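Local coordinates for protein biphenyl 2,3-Dioxygenase Beta Subunit (Sphingobium yanoikuyae, PDB 2GBW) that probably serves as the beta subunit of a ring-hydroxylating dioxygenase that adds oxygen to biphenyl and related aromatic compounds, within a six-chain assembly, at residues H45-I50 against R155-L160; V118-L123 against L138-K143; K79-R84 against N169-C174. All blocks are in the same frame, centred on the assembly; numbering follows the deposited sequence.

Contacts 1 and 2 belong to one curved mixed sheet, in which strands 115-128, 132-147, 150-160 and 44-49 lie next to each other in that order; their centres are about 10 Å apart. Contact 3 fastens the C-terminal segment 169-174 to helix 75-84, about 13 Å from the centre of contact 1 and 18 Å from that of contact 2. Along the chain, contact 2 is nested inside the loops closed by both others, whereas the segments of contacts 1 and 3 alternate. The three meet at Cys174, whose terminal carboxylate forms salt bridges with Arg156 and Arg140, so the chain's end is tied to the sheet from which it departs.

Contact 1. Residues H45-I50 against R155-L160; sequences HYWMPI and RRKLIL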
loop_
_atom_site.group_PDB
_atom_site.type_symbol
_atom_site.label_atom_id
_atom_site.label_comp_id
_atom_site.label_asym_id
_atom_site.label_seq_id
_atom_site.Cartn_x
_atom_site.Cartn_y
_atom_site.Cartn_z
ATOM N N HIS B 45 9.741 -24.520 25.692
ATOM C CA HIS B 45 10.180 -24.557 24.293
ATOM C C HIS B 45 9.326 -23.547 23.585
ATOM O O HIS B 45 8.117 -23.668 23.571
ATOM C CB HIS B 45 9.999 -25.938 23.677
ATOM C CG HIS B 45 10.480 -26.028 22.258
ATOM N ND1 HIS B 45 9.782 -26.709 21.282
ATOM C CD2 HIS B 45 11.550 -25.481 21.652
ATOM C CE1 HIS B 45 10.427 -26.592 20.134
ATOM N NE2 HIS B 45 11.494 -25.838 20.327
ATOM N N TYR B 46 9.987 -22.564 22.970
ATOM C CA TYR B 46 9.351 -21.455 22.322
ATOM C C TYR B 46 9.711 -21.599 20.851
ATOM O O TYR B 46 10.880 -21.517 20.492
ATOM C CB TYR B 46 9.921 -20.190 22.935
ATOM C CG TYR B 46 9.278 -18.919 22.517
ATOM C CD1 TYR B 46 9.544 -18.402 21.264
ATOM C CD2 TYR B 46 8.404 -18.212 23.363
ATOM C CE1 TYR B 46 9.015 -17.217 20.861
ATOM C CE2 TYR B 46 7.827 -16.999 22.936
ATOM C CZ TYR B 46 8.150 -16.520 21.696
ATOM O OH TYR B 46 7.621 -15.328 21.223
ATOM N N TRP B 47 8.706 -21.872 20.017
ATOM C CA TRP B 47 8.901 -22.420 18.678
ATOM C C TRP B 47 7.999 -21.735 17.642
ATOM O O TRP B 47 6.805 -21.670 17.814
ATOM C CB TRP B 47 8.655 -23.912 18.733
ATOM C CG TRP B 47 8.774 -24.653 17.483
ATOM C CD1 TRP B 47 9.615 -24.399 16.450
ATOM C CD2 TRP B 47 8.013 -25.789 17.129
ATOM N NE1 TRP B 47 9.421 -25.330 15.455
ATOM C CE2 TRP B 47 8.450 -26.210 15.867
ATOM C CE3 TRP B 47 7.007 -26.520 17.792
ATOM C CZ2 TRP B 47 7.888 -27.301 15.215
ATOM C CZ3 TRP B 47 6.444 -27.612 17.139
ATOM C CH2 TRP B 47 6.901 -27.978 15.857
ATOM N N MET B 48 8.630 -21.206 16.597
ATOM C CA MET B 48 7.954 -20.568 15.443
ATOM C C MET B 48 8.471 -21.208 14.133
ATOM O O MET B 48 9.461 -20.761 13.556
ATOM C CB MET B 48 8.172 -19.054 15.420
ATOM C CG MET B 48 7.406 -18.271 14.264
ATOM S SD MET B 48 7.856 -16.523 14.219
ATOM C CE MET B 48 6.968 -15.966 15.733
ATOM N N PRO B 49 7.814 -22.281 13.673
ATOM C CA PRO B 49 8.290 -23.045 12.500
ATOM C C PRO B 49 8.188 -22.271 11.258
ATOM O O PRO B 49 7.380 -21.358 11.173
ATOM C CB PRO B 49 7.343 -24.237 12.411
ATOM C CG PRO B 49 6.449 -24.134 13.531
ATOM C CD PRO B 49 6.659 -22.914 14.321
ATOM N N ILE B 50 9.000 -22.658 10.273
ATOM C CA ILE B 50 8.842 -22.135 8.896
ATOM C C ILE B 50 7.978 -23.151 8.135
ATOM O O ILE B 50 8.367 -24.299 7.945
ATOM C CB ILE B 50 10.187 -21.951 8.206
ATOM C CG1 ILE B 50 10.990 -20.855 8.900
ATOM C CG2 ILE B 50 9.967 -21.636 6.748
ATOM C CD1 ILE B 50 12.426 -21.092 8.799
ATOM N N ARG B 155 5.130 -24.634 26.857
ATOM C CA ARG B 155 5.310 -24.875 25.415
ATOM C C ARG B 155 4.560 -23.803 24.682
ATOM O O ARG B 155 3.439 -23.500 25.050
ATOM C CB ARG B 155 4.724 -26.239 25.009
ATOM C CG ARG B 155 5.401 -27.476 25.654
ATOM C CD ARG B 155 6.723 -27.685 24.937
ATOM N NE ARG B 155 7.462 -28.887 25.330
ATOM C CZ ARG B 155 8.128 -29.046 26.469
ATOM N NH1 ARG B 155 8.156 -28.092 27.394
ATOM N NH2 ARG B 155 8.739 -30.210 26.702
ATOM N N ARG B 156 5.210 -23.173 23.701
ATOM C CA ARG B 156 4.571 -22.128 22.899
ATOM C C ARG B 156 4.929 -22.362 21.472
ATOM O O ARG B 156 6.109 -22.341 21.106
ATOM C CB ARG B 156 4.980 -20.735 23.349
ATOM C CG ARG B 156 4.478 -19.567 22.427
ATOM C CD ARG B 156 4.406 -18.289 23.225
ATOM N NE ARG B 156 3.318 -18.264 24.172
ATOM C CZ ARG B 156 3.198 -17.366 25.151
ATOM N NH1 ARG B 156 4.122 -16.408 25.281
ATOM N NH2 ARG B 156 2.166 -17.435 26.000
ATOM N N LYS B 157 3.907 -22.602 20.662
ATOM C CA LYS B 157 4.087 -22.730 19.223
ATOM C C LYS B 157 3.362 -21.594 18.551
ATOM O O LYS B 157 2.180 -21.383 18.852
ATOM C CB LYS B 157 3.562 -24.082 18.729
ATOM C CG LYS B 157 3.904 -24.383 17.270
ATOM C CD LYS B 157 3.402 -25.790 16.941
ATOM C CE LYS B 157 3.675 -26.153 15.488
ATOM N NZ LYS B 157 3.107 -27.519 15.306
ATOM N N LEU B 158 4.070 -20.884 17.647
ATOM C CA LEU B 158 3.573 -19.687 16.955
ATOM C C LEU B 158 3.528 -19.971 15.476
ATOM O O LEU B 158 4.567 -20.313 14.854
ATOM C CB LEU B 158 4.474 -18.469 17.216
ATOM C CG LEU B 158 4.575 -18.043 18.710
ATOM C CD1 LEU B 158 5.731 -17.077 19.016
ATOM C CD2 LEU B 158 3.203 -17.487 19.194
ATOM N N ILE B 159 2.347 -19.823 14.893
ATOM C CA ILE B 159 2.100 -20.211 13.518
ATOM C C ILE B 159 1.816 -18.946 12.710
ATOM O O ILE B 159 0.764 -18.330 12.848
ATOM C CB ILE B 159 0.929 -21.160 13.428
ATOM C CG1 ILE B 159 1.188 -22.372 14.361
ATOM C CG2 ILE B 159 0.746 -21.539 11.956
ATOM C CD1 ILE B 159 -0.050 -23.011 14.836
ATOM N N LEU B 160 2.788 -18.523 11.915
ATOM C CA LEU B 160 2.678 -17.303 11.164
ATOM C C LEU B 160 1.686 -17.439 10.024
ATOM O O LEU B 160 1.735 -18.426 9.277
ATOM C CB LEU B 160 4.046 -16.958 10.597
ATOM C CG LEU B 160 5.069 -16.456 11.569
ATOM C CD1 LEU B 160 6.458 -16.322 10.831
ATOM C CD2 LEU B 160 4.598 -15.126 12.083
HETATM O O HOH W 1 5.200 -20.240 12.253
#
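Leu158, Trp47 and Met48 bury the most surface where strand 44-49 runs parallel to the end of strand 150-160, and each meets the other strand differently. The indole of Trp47 is carried out with CG anti to the backbone N (chi1 179°), and the fully extended Lys157 lies alongside it, pointing the same way. Lys157 CE sits over the face of the six-membered ring of Trp47, 4.0 Å from its centroid, a CH-pi contact made by the aliphatic part of the lysine. Pro49 CG also packs on a face of the indole, near its rim.

Met48 starts equally straight but bends at chi3 (-73°), turning CE back to 3.7 Å from CD1 of Leu158, while its SD rests 3.7 Å from CD1 of Leu160. The same Leu158 CD1 approaches the phenol of Tyr46, 3.4 Å from its OH; that hydroxyl is hydrogen-bonded to the backbone N of Cys174.

Between the main chains, Trp47 uses both its backbone polar atoms: its N donates to Arg156 O, and its O receives Leu158 N at 2.9 Å, nearly along the C=O axis. The parallel pattern would continue through residue 49, but a proline has no N-H to give. Pro49 CD instead lies 3.4 Å from Leu158 O. One water takes over, donating to Leu158 O at 2.7 Å and to Pro49 O, and accepting from Leu160 N, so these polar groups remain satisfied as the strands part.

His45, which binds zinc in an experimental structure of this protein, has no zinc bound in this chain; its NE2 is hydrogen-bonded to Asn72. A parallel neighbour joined to the last strand of an otherwise antiparallel, strongly bent sheet belongs to the NTF2-like fold of ring-hydroxylating dioxygenase beta subunits.

Contact 2. Residues V118-L123 against L138-K143; sequences VLSNIL and LGREDK
Two donors converge on the carbonyl oxygen of Val118: the N-H of Asp142, at 2.9 Å and almost perfectly straight (178°), and the weaker CA-H of Glu141, whose CA is 3.5 Å from it. This grip recurs along a beta hairpin, strands 115-128 and 132-147 of the NTF2-like sheet. Val118 with Asp142, Ser120 with Arg140 and Ile122 with Leu138 are the antiparallel hydrogen-bonded pairs, each closed by two backbone bonds; Leu119 with Glu141 and Asn121 with Gly139 fill the non-hydrogen-bonded positions between them.

On the face bearing Arg140, the arginine leaves the strand with CG anti to the backbone N and bends at chi3 (65°). That bend sets Arg140 NE 3.1 Å from OG of Ser120, which receives the N-H near the guanidinium plane. Ser120 OG can meet it because it stands between its own N and carbonyl carbon (chi1 59°). Asp142 OD2 and Arg140 NE make a long salt bridge of 3.7 Å, carried by charge alone because the oxygen lies well out of the guanidinium plane; Asp142 OD2 is hydrogen-bonded to Tyr20 OH. Farther out, Arg140 NH1 forms a salt bridge with the C-terminal carboxylate of Cys174, which would probably offset the nearby like charge of Arg156. An alanine here, lacking the NE that donates to Ser120 OG and the NH1 that meets the carboxylate, would probably leave that carboxylate less well neutralised.

On the other face, Leu119 CD2 lies alongside CG of Glu141, and Asn121 hydrogen-bonds to a neighbouring subunit, another copy of the protein. Above the guanidinium of Arg140, Ile122 CD1 sits 3.7 Å from its plane, offset toward the rim.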
loop_
_atom_site.group_PDB
_atom_site.type_symbol
_atom_site.label_atom_id
_atom_site.label_comp_id
_atom_site.label_asym_id
_atom_site.label_seq_id
_atom_site.Cartn_x
_atom_site.Cartn_y
_atom_site.Cartn_z
ATOM N N VAL B 118 -4.053 -24.441 25.178
ATOM C CA VAL B 118 -4.663 -23.132 24.884
ATOM C C VAL B 118 -4.373 -22.617 23.474
ATOM O O VAL B 118 -3.212 -22.383 23.065
ATOM C CB VAL B 118 -4.255 -22.068 25.936
ATOM C CG1 VAL B 118 -5.118 -20.787 25.776
ATOM C CG2 VAL B 118 -4.343 -22.653 27.366
ATOM N N LEU B 119 -5.454 -22.403 22.732
ATOM C CA LEU B 119 -5.432 -21.809 21.409
ATOM C C LEU B 119 -5.798 -20.318 21.498
ATOM O O LEU B 119 -6.669 -19.907 22.253
ATOM C CB LEU B 119 -6.428 -22.513 20.504
ATOM C CG LEU B 119 -6.264 -24.028 20.378
ATOM C CD1 LEU B 119 -7.514 -24.615 19.701
ATOM C CD2 LEU B 119 -4.996 -24.324 19.606
ATOM N N SER B 120 -5.156 -19.502 20.687
ATOM C CA SER B 120 -5.546 -18.096 20.566
ATOM C C SER B 120 -5.113 -17.536 19.189
ATOM O O SER B 120 -4.171 -18.054 18.565
ATOM C CB SER B 120 -4.966 -17.296 21.736
ATOM O OG SER B 120 -3.557 -17.408 21.745
ATOM N N ASN B 121 -5.792 -16.473 18.736
ATOM C CA ASN B 121 -5.459 -15.705 17.548
ATOM C C ASN B 121 -4.758 -14.393 17.984
ATOM O O ASN B 121 -5.212 -13.727 18.963
ATOM C CB ASN B 121 -6.726 -15.264 16.795
ATOM C CG ASN B 121 -7.448 -16.385 16.102
ATOM O OD1 ASN B 121 -6.888 -17.467 15.894
ATOM N ND2 ASN B 121 -8.685 -16.122 15.693
ATOM N N ILE B 122 -3.687 -14.011 17.288
ATOM C CA ILE B 122 -2.968 -12.815 17.682
ATOM C C ILE B 122 -2.812 -11.906 16.515
ATOM O O ILE B 122 -2.446 -12.360 15.422
ATOM C CB ILE B 122 -1.593 -13.099 18.306
ATOM C CG1 ILE B 122 -1.668 -14.157 19.373
ATOM C CG2 ILE B 122 -1.047 -11.836 18.972
ATOM C CD1 ILE B 122 -0.348 -14.629 19.853
ATOM N N LEU B 123 -3.137 -10.648 16.716
ATOM C CA LEU B 123 -2.875 -9.590 15.750
ATOM C C LEU B 123 -1.910 -8.600 16.403
ATOM O O LEU B 123 -2.171 -8.067 17.479
ATOM C CB LEU B 123 -4.195 -8.864 15.394
ATOM C CG LEU B 123 -4.157 -7.632 14.475
ATOM C CD1 LEU B 123 -3.556 -7.905 13.101
ATOM C CD2 LEU B 123 -5.605 -7.062 14.352
ATOM N N LEU B 138 -1.004 -14.234 13.652
ATOM C CA LEU B 138 -0.510 -15.553 14.063
ATOM C C LEU B 138 -1.558 -16.355 14.847
ATOM O O LEU B 138 -2.429 -15.772 15.531
ATOM C CB LEU B 138 0.705 -15.417 15.020
ATOM C CG LEU B 138 1.970 -14.631 14.682
ATOM C CD1 LEU B 138 1.762 -13.216 15.230
ATOM C CD2 LEU B 138 3.294 -15.252 15.260
ATOM N N GLY B 139 -1.440 -17.676 14.757
ATOM C CA GLY B 139 -2.089 -18.613 15.707
ATOM C C GLY B 139 -1.054 -18.955 16.774
ATOM O O GLY B 139 0.173 -19.036 16.536
ATOM N N ARG B 140 -1.514 -19.103 17.990
ATOM C CA ARG B 140 -0.672 -19.475 19.081
ATOM C C ARG B 140 -1.262 -20.758 19.700
ATOM O O ARG B 140 -2.469 -20.859 19.923
ATOM C CB ARG B 140 -0.611 -18.353 20.110
ATOM C CG ARG B 140 0.185 -18.744 21.347
ATOM C CD ARG B 140 0.529 -17.556 22.216
ATOM N NE ARG B 140 -0.671 -16.947 22.793
ATOM C CZ ARG B 140 -0.680 -15.844 23.526
ATOM N NH1 ARG B 140 0.442 -15.235 23.823
ATOM N NH2 ARG B 140 -1.833 -15.371 24.003
ATOM N N GLU B 141 -0.397 -21.734 19.949
ATOM C CA GLU B 141 -0.775 -22.994 20.569
ATOM C C GLU B 141 0.150 -23.139 21.784
ATOM O O GLU B 141 1.351 -23.353 21.607
ATOM C CB GLU B 141 -0.640 -24.157 19.581
ATOM C CG GLU B 141 -1.551 -24.014 18.366
ATOM C CD GLU B 141 -1.325 -25.039 17.256
ATOM O OE1 GLU B 141 -0.420 -25.910 17.348
ATOM O OE2 GLU B 141 -2.105 -24.956 16.266
ATOM N N ASP B 142 -0.413 -22.961 22.996
ATOM C CA ASP B 142 0.345 -23.055 24.284
ATOM C C ASP B 142 -0.040 -24.297 25.049
ATOM O O ASP B 142 -1.188 -24.749 24.975
ATOM C CB ASP B 142 0.038 -21.862 25.213
ATOM C CG ASP B 142 0.662 -20.535 24.774
ATOM O OD1 ASP B 142 1.594 -20.507 23.926
ATOM O OD2 ASP B 142 0.231 -19.488 25.355
ATOM N N LYS B 143 0.912 -24.804 25.839
ATOM C CA LYS B 143 0.650 -25.634 27.004
ATOM C C LYS B 143 1.035 -24.777 28.189
ATOM O O LYS B 143 2.173 -24.271 28.255
ATOM C CB LYS B 143 1.512 -26.878 27.024
ATOM C CG LYS B 143 1.368 -27.821 25.809
ATOM C CD LYS B 143 1.424 -29.294 26.248
ATOM C CE LYS B 143 0.127 -29.749 26.946
ATOM N NZ LYS B 143 0.260 -30.873 27.943
#

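Contact 3. Residues K79-R84 against N169-C174; sequences KQRVER and NLYFFC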
loop_
_atom_site.group_PDB
_atom_site.type_symbol
_atom_site.label_atom_id
_atom_site.label_comp_id
_atom_site.label_asym_id
_atom_site.label_seq_id
_atom_site.Cartn_x
_atom_site.Cartn_y
_atom_site.Cartn_z
ATOM N N LYS B 79 16.336 -16.068 27.437
ATOM C CA LYS B 79 16.999 -15.086 28.285
ATOM C C LYS B 79 17.928 -14.230 27.448
ATOM O O LYS B 79 17.973 -13.009 27.600
ATOM C CB LYS B 79 17.809 -15.807 29.375
ATOM C CG LYS B 79 18.287 -14.920 30.518
ATOM C CD LYS B 79 18.658 -15.793 31.731
ATOM C CE LYS B 79 18.160 -15.235 33.035
ATOM N NZ LYS B 79 19.010 -14.127 33.552
ATOM N N GLN B 80 18.662 -14.895 26.562
ATOM C CA GLN B 80 19.607 -14.227 25.652
ATOM C C GLN B 80 18.863 -13.255 24.757
ATOM O O GLN B 80 19.262 -12.116 24.619
ATOM C CB GLN B 80 20.368 -15.293 24.838
ATOM C CG GLN B 80 21.391 -14.792 23.864
ATOM C CD GLN B 80 21.618 -15.789 22.708
ATOM O OE1 GLN B 80 21.577 -15.402 21.566
ATOM N NE2 GLN B 80 21.755 -17.088 23.025
ATOM N N ARG B 81 17.763 -13.705 24.159
ATOM C CA ARG B 81 16.960 -12.808 23.336
ATOM C C ARG B 81 16.445 -11.607 24.122
ATOM O O ARG B 81 16.437 -10.524 23.625
ATOM C CB ARG B 81 15.788 -13.568 22.740
ATOM C CG ARG B 81 16.188 -14.447 21.537
ATOM C CD ARG B 81 14.977 -15.208 21.055
ATOM N NE ARG B 81 15.171 -15.912 19.776
ATOM C CZ ARG B 81 15.295 -15.294 18.592
ATOM N NH1 ARG B 81 15.227 -13.993 18.515
ATOM N NH2 ARG B 81 15.450 -16.006 17.484
ATOM N N VAL B 82 15.950 -11.842 25.337
ATOM C CA VAL B 82 15.406 -10.759 26.184
ATOM C C VAL B 82 16.430 -9.648 26.495
ATOM O O VAL B 82 16.099 -8.474 26.431
ATOM C CB VAL B 82 14.741 -11.326 27.451
ATOM C CG1 VAL B 82 14.726 -10.303 28.596
ATOM C CG2 VAL B 82 13.320 -11.837 27.064
ATOM N N GLU B 83 17.676 -10.012 26.767
ATOM C CA GLU B 83 18.719 -9.003 27.052
ATOM C C GLU B 83 19.113 -8.090 25.891
ATOM O O GLU B 83 19.415 -6.916 26.109
ATOM C CB GLU B 83 19.947 -9.654 27.654
ATOM C CG GLU B 83 19.646 -10.409 28.953
ATOM C CD GLU B 83 19.039 -9.528 30.080
ATOM O OE1 GLU B 83 19.174 -8.281 30.018
ATOM O OE2 GLU B 83 18.429 -10.088 31.030
ATOM N N ARG B 84 19.093 -8.581 24.662
ATOM C CA ARG B 84 19.324 -7.696 23.517
ATOM C C ARG B 84 18.528 -6.409 23.707
ATOM O O ARG B 84 18.990 -5.320 23.353
ATOM C CB ARG B 84 18.900 -8.350 22.201
ATOM C CG ARG B 84 19.119 -7.459 20.948
ATOM C CD ARG B 84 18.692 -8.150 19.670
ATOM N NE ARG B 84 18.669 -7.200 18.551
ATOM C CZ ARG B 84 17.602 -6.533 18.103
ATOM N NH1 ARG B 84 16.406 -6.703 18.643
ATOM N NH2 ARG B 84 17.724 -5.671 17.090
ATOM N N ASN B 169 11.852 -7.300 10.535
ATOM C CA ASN B 169 12.210 -8.390 11.434
ATOM C C ASN B 169 10.987 -8.923 12.142
ATOM O O ASN B 169 9.880 -8.353 12.007
ATOM C CB ASN B 169 13.213 -7.918 12.473
ATOM C CG ASN B 169 12.628 -6.815 13.425
ATOM O OD1 ASN B 169 11.737 -7.054 14.263
ATOM N ND2 ASN B 169 13.197 -5.621 13.311
ATOM N N LEU B 170 11.181 -10.015 12.863
ATOM C CA LEU B 170 10.156 -10.615 13.727
ATOM C C LEU B 170 10.651 -10.662 15.147
ATOM O O LEU B 170 10.348 -11.631 15.898
ATOM C CB LEU B 170 9.789 -12.047 13.226
ATOM C CG LEU B 170 8.960 -12.171 11.960
ATOM C CD1 LEU B 170 8.957 -13.619 11.379
ATOM C CD2 LEU B 170 7.517 -11.768 12.218
ATOM N N TYR B 171 11.370 -9.592 15.529
ATOM C CA TYR B 171 11.962 -9.452 16.855
ATOM C C TYR B 171 10.933 -8.858 17.833
ATOM O O TYR B 171 11.091 -7.733 18.351
ATOM C CB TYR B 171 13.300 -8.637 16.848
ATOM C CG TYR B 171 14.245 -9.143 17.912
ATOM C CD1 TYR B 171 14.053 -8.835 19.260
ATOM C CD2 TYR B 171 15.229 -10.062 17.609
ATOM C CE1 TYR B 171 14.891 -9.352 20.255
ATOM C CE2 TYR B 171 16.085 -10.559 18.573
ATOM C CZ TYR B 171 15.885 -10.244 19.917
ATOM O OH TYR B 171 16.718 -10.752 20.905
ATOM N N PHE B 172 9.919 -9.674 18.112
ATOM C CA PHE B 172 8.946 -9.420 19.201
ATOM C C PHE B 172 8.478 -10.742 19.725
ATOM O O PHE B 172 8.503 -11.739 19.027
ATOM C CB PHE B 172 7.786 -8.584 18.709
ATOM C CG PHE B 172 7.063 -9.157 17.551
ATOM C CD1 PHE B 172 6.037 -10.077 17.740
ATOM C CD2 PHE B 172 7.432 -8.796 16.244
ATOM C CE1 PHE B 172 5.357 -10.604 16.646
ATOM C CE2 PHE B 172 6.779 -9.303 15.140
ATOM C CZ PHE B 172 5.757 -10.195 15.308
ATOM N N PHE B 173 8.049 -10.756 20.977
ATOM C CA PHE B 173 7.532 -11.974 21.576
ATOM C C PHE B 173 6.022 -12.083 21.442
ATOM O O PHE B 173 5.322 -11.091 21.331
ATOM C CB PHE B 173 7.913 -12.053 23.048
ATOM C CG PHE B 173 9.383 -12.037 23.299
ATOM C CD1 PHE B 173 10.163 -13.126 22.991
ATOM C CD2 PHE B 173 9.986 -10.934 23.856
ATOM C CE1 PHE B 173 11.512 -13.114 23.222
ATOM C CE2 PHE B 173 11.341 -10.924 24.086
ATOM C CZ PHE B 173 12.094 -12.017 23.769
ATOM N N CYS B 174 5.534 -13.316 21.466
ATOM C CA CYS B 174 4.110 -13.601 21.575
ATOM C C CYS B 174 3.909 -14.695 22.616
ATOM O O CYS B 174 4.864 -15.104 23.259
ATOM C CB CYS B 174 3.567 -14.076 20.229
ATOM S SG CYS B 174 3.753 -12.908 18.900
ATOM O OXT CYS B 174 2.932 -15.251 22.663
#
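Within 79-84, Arg81 is the first residue to meet the C-terminal segment, through both its carbonyl and its side chain. Arg81 O accepts the hydroxyl of Tyr171, OH to O 2.7 Å, in the carbonyl plane and on a lone pair. The side chain passes obliquely by the same ring, bringing Arg81 NH1 to 3.5 Å from CE2 of Tyr171; NE is committed to a salt bridge with Asp73, and NH1 also hydrogen-bonds to the backbone of another protein's chain.

Val82 adds an apolar touch: Val82 CG2, anti to the carbonyl carbon, reaches CZ of Phe173 at 3.5 Å, the two side chains crossing nearly at a right angle. Phe173 also turns its ring edge toward CB of Arg81.

Arg84 then extends straight out, CG anti to the backbone N, and meets Tyr171 tip to tip. Arg84 NH1 stands 3.2 Å above the centre of the Tyr171 ring, and Arg84 CZ lies 4.1 Å from the centroid, only 5° off the normal. Because guanidinium and ring planes are 52° apart, this cation-pi contact is led by one nitrogen and is not a flat stack. Outside the two segments, NH2 of Arg84 forms a salt bridge with an acidic side chain of another protein's chain.

Tyr171 is presented by a compact backbone: Asn169 OD1 accepts the N-H of Tyr171, N to OD1 2.9 Å, in an Asx turn, and Tyr171 centres an inverse gamma turn. The tail thus threads between helix 75-84 and the sheet, with Phe173 also meeting Trp35 and Tyr32 of helix 32-38, and Phe172 packing on strands 98-112 and 115-128.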